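Local coordinates for protein beta-agarase D (Zobellia galactanivorans, PDB 4ASM) that hydrolyses the beta-1,4-linkages between beta-D-galactose and 3,6-anhydro-L-galactose in agarose, cutting the chain at random with retention of the anomeric configuration, at residues D156-D162 with S186-R192; T270-L276 with P305-L309. One frame throughout, in Å; residues are numbered along the deposited sequence.

Contact 1 joins two antiparallel strands at the catalytic cleft of the GH16 domain, and contact 2 ties together two loops nearer its periphery; their centres lie about 14 Å apart. They follow one another along the chain, the pair 156-162/186-192 being complete before 270-276 begins. Strand 183-191 links them: Tyr-308 and Leu-309 of contact 2 pack against Val-189, and Ile-191 CG1 lies 3.6 Å from Tyr-308 CB. Leu-309 also reaches Thr-158, just before the other strand of contact 1. The loops thus pack directly beside the strand that carries Glu-160, the probable nucleophile, and the one that leads into Arg-192, which probably binds substrate.

Contact 1. Residues D156-D162 with S186-R192; sequences DDTQEID and SHHVFIR. With IMD (imidazole), chain C.
Strands 159-162 and 187-191 run antiparallel at 171°, with Glu-160 and His-188 as a hydrogen-bonded pair between the non-hydrogen-bonded pairs Gln-159/Val-189 and Ile-161/His-187. They belong to the beta-jelly-roll of family GH16, whose Glu-x-Asp-x-x-Glu signature here places Glu-160 as the probable nucleophile and Glu-165 as the probable proton donor. Both backbone bonds of the central pair are 2.9 Å, Glu-160 N to His-188 O and His-188 N to Glu-160 O. Strand alternation sends His-187 to the face it shares with Gln-159, Ile-161 and Val-189, away from that of Glu-160 and His-188, and there its NE2 donates to Ile-303 O.

With CG anti to the backbone N (chi1 167°) and the chain extended, Glu-160 reaches into the cleft alongside His-188, its carboxylate plane 25° from the ring. OE1 sits at the edge of the Phe-190 ring, 3.5 Å from CE2, where the slightly positive ring hydrogens suit a carboxylate oxygen. OE2 receives an almost straight bond of 2.6 Å from N1 of an imidazole, probably a crystallisation component, which also bonds Glu-326.

Arg-192 bends at its second and third torsions and lays one guanidinium face over Asp-157 CB, while NH1 makes a weak 2.9 Å bond to Asp-157 O. The Asp-157 carboxylate lies well out of the guanidinium plane, so only the charges attract; its OD1 is bonded to His-61. An alanine in place of Arg-192 would probably leave Asp-157 O without this donor, uncover Asp-157 CB and remove a positive charge from what is probably a substrate-binding position. Thr-158 CG2 touches the arginine's CG. The preceding loop is shaped by an Asx turn: Asp-156 OD1 accepts from both Thr-158 N, at 3.0 Å, and Thr-158 OG1, at 2.7 Å, the two donors arriving from the same face of the carboxylate.

Contact 2. Residues T270-L276 with P305-L309; sequences TGVNGQL and PFNYL
Phe-306 turns its CG anti to its own carbonyl carbon (chi1 -47°), which brings the ring under the Gly-274 peptide, and Tyr-308, with a similar first torsion (-72°), extends its phenol along Val-272. These two aromatic groups hold a type I beta turn, Gly-271 to Gly-274, closed by the bond from Gly-274 N to Gly-271 O. Gly-274 O stands 3.3 Å above the Phe-306 plane, over the ring centre, while Pro-305 CG lies against the opposite face. Glycine suits position 274, because a beta carbon there would point at the phenylalanine and clash with Phe-306 CD1. Leu-276 completes the apolar setting: its side chain crosses that of Phe-306 at about a right angle, CD2 lying 3.9 Å from CZ.

Tyr-308 joins the turn through its hydroxyl. One water accepts from Tyr-308 OH and donates to Val-272 O, at 2.6 Å, and to Gly-274 O, at 2.7 Å, so a single molecule bridges two turn carbonyls and the phenol. It lies in the tyrosine ring plane, at the edge; Val-272 O also meets this ring edge, 3.5 Å from CE1. A phenol suits the place, since its flank packs while its end is polar. Backbone contacts add to the join: Val-272 CA makes a CH...O contact of 3.1 Å with Phe-306 O.

Around the contact, Asp-304 accepts from Tyr-308 N and Leu-309 N, and Arg-313 bonds Thr-270 O. Leu-276, Pro-305 and Tyr-308 rest on Tyr-199 of strand 197-199, and Val-272 and Tyr-308 pack on Ile-191 of strand 183-191, so the loop after strand 259-264 and the one before strand 320-326 pack together beside these two strands.

Contact 1. Residues D156-D162 with S186-R192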
# COMPACT_ATOMS: atom_id res chain seq x y z
N ASP A 156 -0.49 -3.28 16.23
CA ASP A 156 -1.81 -3.69 16.74
C ASP A 156 -2.91 -3.72 15.69
O ASP A 156 -4.08 -3.96 16.00
CB ASP A 156 -2.21 -2.84 17.96
CG ASP A 156 -2.72 -1.45 17.59
OD1 ASP A 156 -2.76 -1.06 16.39
OD2 ASP A 156 -3.10 -0.73 18.54
N ASP A 157 -2.53 -3.48 14.43
CA ASP A 157 -3.42 -3.64 13.27
C ASP A 157 -4.56 -2.59 13.20
O ASP A 157 -5.52 -2.79 12.46
CB ASP A 157 -4.01 -5.07 13.17
CG ASP A 157 -2.96 -6.13 12.89
OD1 ASP A 157 -1.91 -5.79 12.31
OD2 ASP A 157 -3.22 -7.31 13.25
N THR A 158 -4.44 -1.48 13.93
CA THR A 158 -5.50 -0.45 13.90
C THR A 158 -5.24 0.69 12.90
O THR A 158 -6.17 1.36 12.47
CB THR A 158 -5.76 0.18 15.29
OG1 THR A 158 -4.59 0.83 15.78
CG2 THR A 158 -6.22 -0.89 16.29
N GLN A 159 -3.97 0.96 12.59
CA GLN A 159 -3.63 2.13 11.78
C GLN A 159 -2.70 1.72 10.67
O GLN A 159 -1.72 1.02 10.92
CB GLN A 159 -2.99 3.21 12.64
CG GLN A 159 -3.88 3.71 13.81
CD GLN A 159 -3.26 4.84 14.65
OE1 GLN A 159 -3.73 5.12 15.77
NE2 GLN A 159 -2.24 5.47 14.14
N GLU A 160 -2.99 2.20 9.46
CA GLU A 160 -2.24 1.78 8.26
C GLU A 160 -2.10 2.93 7.29
O GLU A 160 -3.04 3.70 7.11
CB GLU A 160 -2.98 0.62 7.59
CG GLU A 160 -2.51 0.27 6.19
CD GLU A 160 -3.29 -0.88 5.59
OE1 GLU A 160 -3.95 -1.64 6.34
OE2 GLU A 160 -3.20 -1.03 4.34
N ILE A 161 -0.93 3.05 6.69
CA ILE A 161 -0.70 4.04 5.63
C ILE A 161 -0.08 3.28 4.49
O ILE A 161 0.93 2.63 4.68
CB ILE A 161 0.25 5.16 6.09
CG1 ILE A 161 -0.44 6.01 7.16
CG2 ILE A 161 0.72 6.02 4.89
CD1 ILE A 161 0.53 6.82 8.05
N ASP A 162 -0.70 3.32 3.31
CA ASP A 162 -0.15 2.60 2.18
C ASP A 162 0.76 3.51 1.38
O ASP A 162 0.54 4.73 1.33
CB ASP A 162 -1.25 2.02 1.30
CG ASP A 162 -2.12 1.05 2.03
OD1 ASP A 162 -1.67 0.51 3.06
OD2 ASP A 162 -3.25 0.84 1.59
N SER A 186 -3.58 5.18 -0.74
CA SER A 186 -4.52 4.75 0.28
C SER A 186 -3.93 4.68 1.69
O SER A 186 -2.74 4.87 1.91
CB SER A 186 -5.07 3.38 -0.14
OG SER A 186 -6.21 2.97 0.61
N HIS A 187 -4.83 4.41 2.64
CA HIS A 187 -4.47 4.14 4.03
C HIS A 187 -5.65 3.38 4.58
O HIS A 187 -6.67 3.26 3.91
CB HIS A 187 -4.22 5.45 4.81
CG HIS A 187 -5.47 6.19 5.18
ND1 HIS A 187 -6.01 7.18 4.38
CD2 HIS A 187 -6.28 6.08 6.26
CE1 HIS A 187 -7.10 7.66 4.97
NE2 HIS A 187 -7.28 7.02 6.11
N HIS A 188 -5.53 2.84 5.79
CA HIS A 188 -6.70 2.25 6.43
C HIS A 188 -6.69 2.63 7.89
O HIS A 188 -5.64 2.77 8.50
CB HIS A 188 -6.66 0.72 6.37
CG HIS A 188 -7.02 0.10 5.06
ND1 HIS A 188 -6.21 0.13 3.94
CD2 HIS A 188 -8.09 -0.66 4.72
CE1 HIS A 188 -6.78 -0.55 2.96
NE2 HIS A 188 -7.92 -1.04 3.41
N VAL A 189 -7.90 2.73 8.45
CA VAL A 189 -8.08 2.71 9.89
C VAL A 189 -9.08 1.60 10.23
O VAL A 189 -10.04 1.37 9.49
CB VAL A 189 -8.50 4.10 10.51
CG1 VAL A 189 -7.39 5.13 10.29
CG2 VAL A 189 -9.86 4.61 9.98
N PHE A 190 -8.85 0.92 11.36
CA PHE A 190 -9.67 -0.24 11.74
C PHE A 190 -10.18 -0.14 13.16
O PHE A 190 -9.48 0.34 14.03
CB PHE A 190 -8.86 -1.55 11.69
CG PHE A 190 -8.31 -1.89 10.33
CD1 PHE A 190 -9.04 -2.66 9.44
CD2 PHE A 190 -7.02 -1.47 9.98
CE1 PHE A 190 -8.50 -2.98 8.16
CE2 PHE A 190 -6.48 -1.80 8.74
CZ PHE A 190 -7.22 -2.55 7.84
N ILE A 191 -11.38 -0.66 13.37
CA ILE A 191 -11.73 -1.21 14.68
C ILE A 191 -11.45 -2.71 14.59
O ILE A 191 -11.88 -3.37 13.65
CB ILE A 191 -13.21 -1.01 15.06
CG1 ILE A 191 -13.62 0.44 14.86
CG2 ILE A 191 -13.43 -1.41 16.53
CD1 ILE A 191 -15.04 0.77 15.38
N ARG A 192 -10.71 -3.23 15.56
CA ARG A 192 -10.38 -4.65 15.60
C ARG A 192 -11.59 -5.44 16.08
O ARG A 192 -12.48 -4.87 16.71
CB ARG A 192 -9.20 -4.91 16.56
CG ARG A 192 -7.91 -4.14 16.33
CD ARG A 192 -7.45 -4.22 14.90
NE ARG A 192 -7.43 -5.60 14.43
CZ ARG A 192 -7.41 -5.95 13.15
NH1 ARG A 192 -7.39 -5.03 12.18
NH2 ARG A 192 -7.42 -7.24 12.85
N1 IMD C . -3.04 -2.97 2.61
C2 IMD C . -2.75 -4.26 2.87
N3 IMD C . -2.61 -4.91 1.69
C4 IMD C . -2.82 -4.04 0.68
C5 IMD C . -3.09 -2.81 1.27

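Contact 2. Residues T270-L276 with P305-L309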
# COMPACT_ATOMS: atom_id res chain seq x y z
N THR A 270 -20.74 10.64 11.56
CA THR A 270 -19.31 10.76 11.80
C THR A 270 -18.89 9.85 12.98
O THR A 270 -17.74 9.90 13.43
CB THR A 270 -18.90 12.25 11.95
OG1 THR A 270 -17.49 12.40 11.89
CG2 THR A 270 -19.43 12.87 13.22
N GLY A 271 -19.83 9.04 13.45
CA GLY A 271 -19.56 8.00 14.47
C GLY A 271 -19.39 6.63 13.85
O GLY A 271 -19.41 6.48 12.62
N VAL A 272 -19.25 5.60 14.68
CA VAL A 272 -18.74 4.30 14.18
C VAL A 272 -19.64 3.52 13.22
O VAL A 272 -19.18 2.64 12.49
CB VAL A 272 -18.25 3.38 15.32
CG1 VAL A 272 -17.13 4.06 16.10
CG2 VAL A 272 -19.42 2.98 16.23
N ASN A 273 -20.93 3.84 13.20
CA ASN A 273 -21.82 3.17 12.27
C ASN A 273 -22.10 3.98 10.99
O ASN A 273 -22.94 3.59 10.18
CB ASN A 273 -23.11 2.72 12.96
CG ASN A 273 -22.86 1.61 13.97
OD1 ASN A 273 -22.24 0.58 13.65
ND2 ASN A 273 -23.33 1.81 15.20
N GLY A 274 -21.35 5.06 10.81
CA GLY A 274 -21.48 5.90 9.62
C GLY A 274 -21.11 5.21 8.31
O GLY A 274 -20.26 4.30 8.27
N GLN A 275 -21.74 5.65 7.22
CA GLN A 275 -21.41 5.18 5.87
C GLN A 275 -21.19 6.36 4.94
O GLN A 275 -21.73 7.44 5.14
CB GLN A 275 -22.53 4.30 5.29
CG GLN A 275 -22.72 2.96 6.00
CD GLN A 275 -23.92 2.17 5.48
OE1 GLN A 275 -24.00 1.82 4.30
NE2 GLN A 275 -24.84 1.85 6.38
N LEU A 276 -20.40 6.14 3.90
CA LEU A 276 -20.17 7.16 2.89
C LEU A 276 -21.41 7.40 2.05
O LEU A 276 -22.11 6.45 1.69
CB LEU A 276 -19.05 6.67 1.95
CG LEU A 276 -17.65 6.48 2.53
CD1 LEU A 276 -16.74 5.78 1.50
CD2 LEU A 276 -17.03 7.79 3.01
N PRO A 305 -13.27 9.11 9.08
CA PRO A 305 -14.57 9.81 9.07
C PRO A 305 -15.55 9.26 10.09
O PRO A 305 -16.45 10.00 10.51
CB PRO A 305 -15.10 9.57 7.64
CG PRO A 305 -14.34 8.39 7.11
CD PRO A 305 -12.97 8.49 7.78
N PHE A 306 -15.40 7.99 10.45
CA PHE A 306 -16.34 7.30 11.36
C PHE A 306 -15.81 7.06 12.78
O PHE A 306 -16.42 6.32 13.55
CB PHE A 306 -16.84 6.02 10.70
CG PHE A 306 -17.28 6.21 9.29
CD1 PHE A 306 -18.23 7.18 8.97
CD2 PHE A 306 -16.73 5.47 8.26
CE1 PHE A 306 -18.63 7.40 7.65
CE2 PHE A 306 -17.13 5.68 6.92
CZ PHE A 306 -18.10 6.63 6.62
N ASN A 307 -14.69 7.69 13.11
CA ASN A 307 -14.14 7.69 14.47
C ASN A 307 -13.75 6.31 14.95
O ASN A 307 -13.88 5.98 16.15
CB ASN A 307 -15.14 8.34 15.45
CG ASN A 307 -14.50 8.75 16.74
OD1 ASN A 307 -13.34 9.16 16.77
ND2 ASN A 307 -15.24 8.63 17.85
N TYR A 308 -13.25 5.49 14.03
CA TYR A 308 -12.85 4.12 14.37
C TYR A 308 -11.72 4.10 15.42
O TYR A 308 -11.64 3.17 16.24
CB TYR A 308 -12.38 3.37 13.12
CG TYR A 308 -13.47 3.00 12.14
CD1 TYR A 308 -14.82 3.23 12.43
CD2 TYR A 308 -13.14 2.44 10.90
CE1 TYR A 308 -15.82 2.89 11.49
CE2 TYR A 308 -14.09 2.10 9.99
CZ TYR A 308 -15.45 2.33 10.27
OH TYR A 308 -16.36 1.98 9.31
N LEU A 309 -10.85 5.10 15.38
CA LEU A 309 -9.68 5.15 16.27
C LEU A 309 -10.00 5.77 17.63
O LEU A 309 -9.20 5.66 18.58
CB LEU A 309 -8.51 5.91 15.62
CG LEU A 309 -8.03 5.38 14.26
CD1 LEU A 309 -6.85 6.20 13.78
CD2 LEU A 309 -7.67 3.87 14.34
O HOH W 1 -18.93 2.64 9.86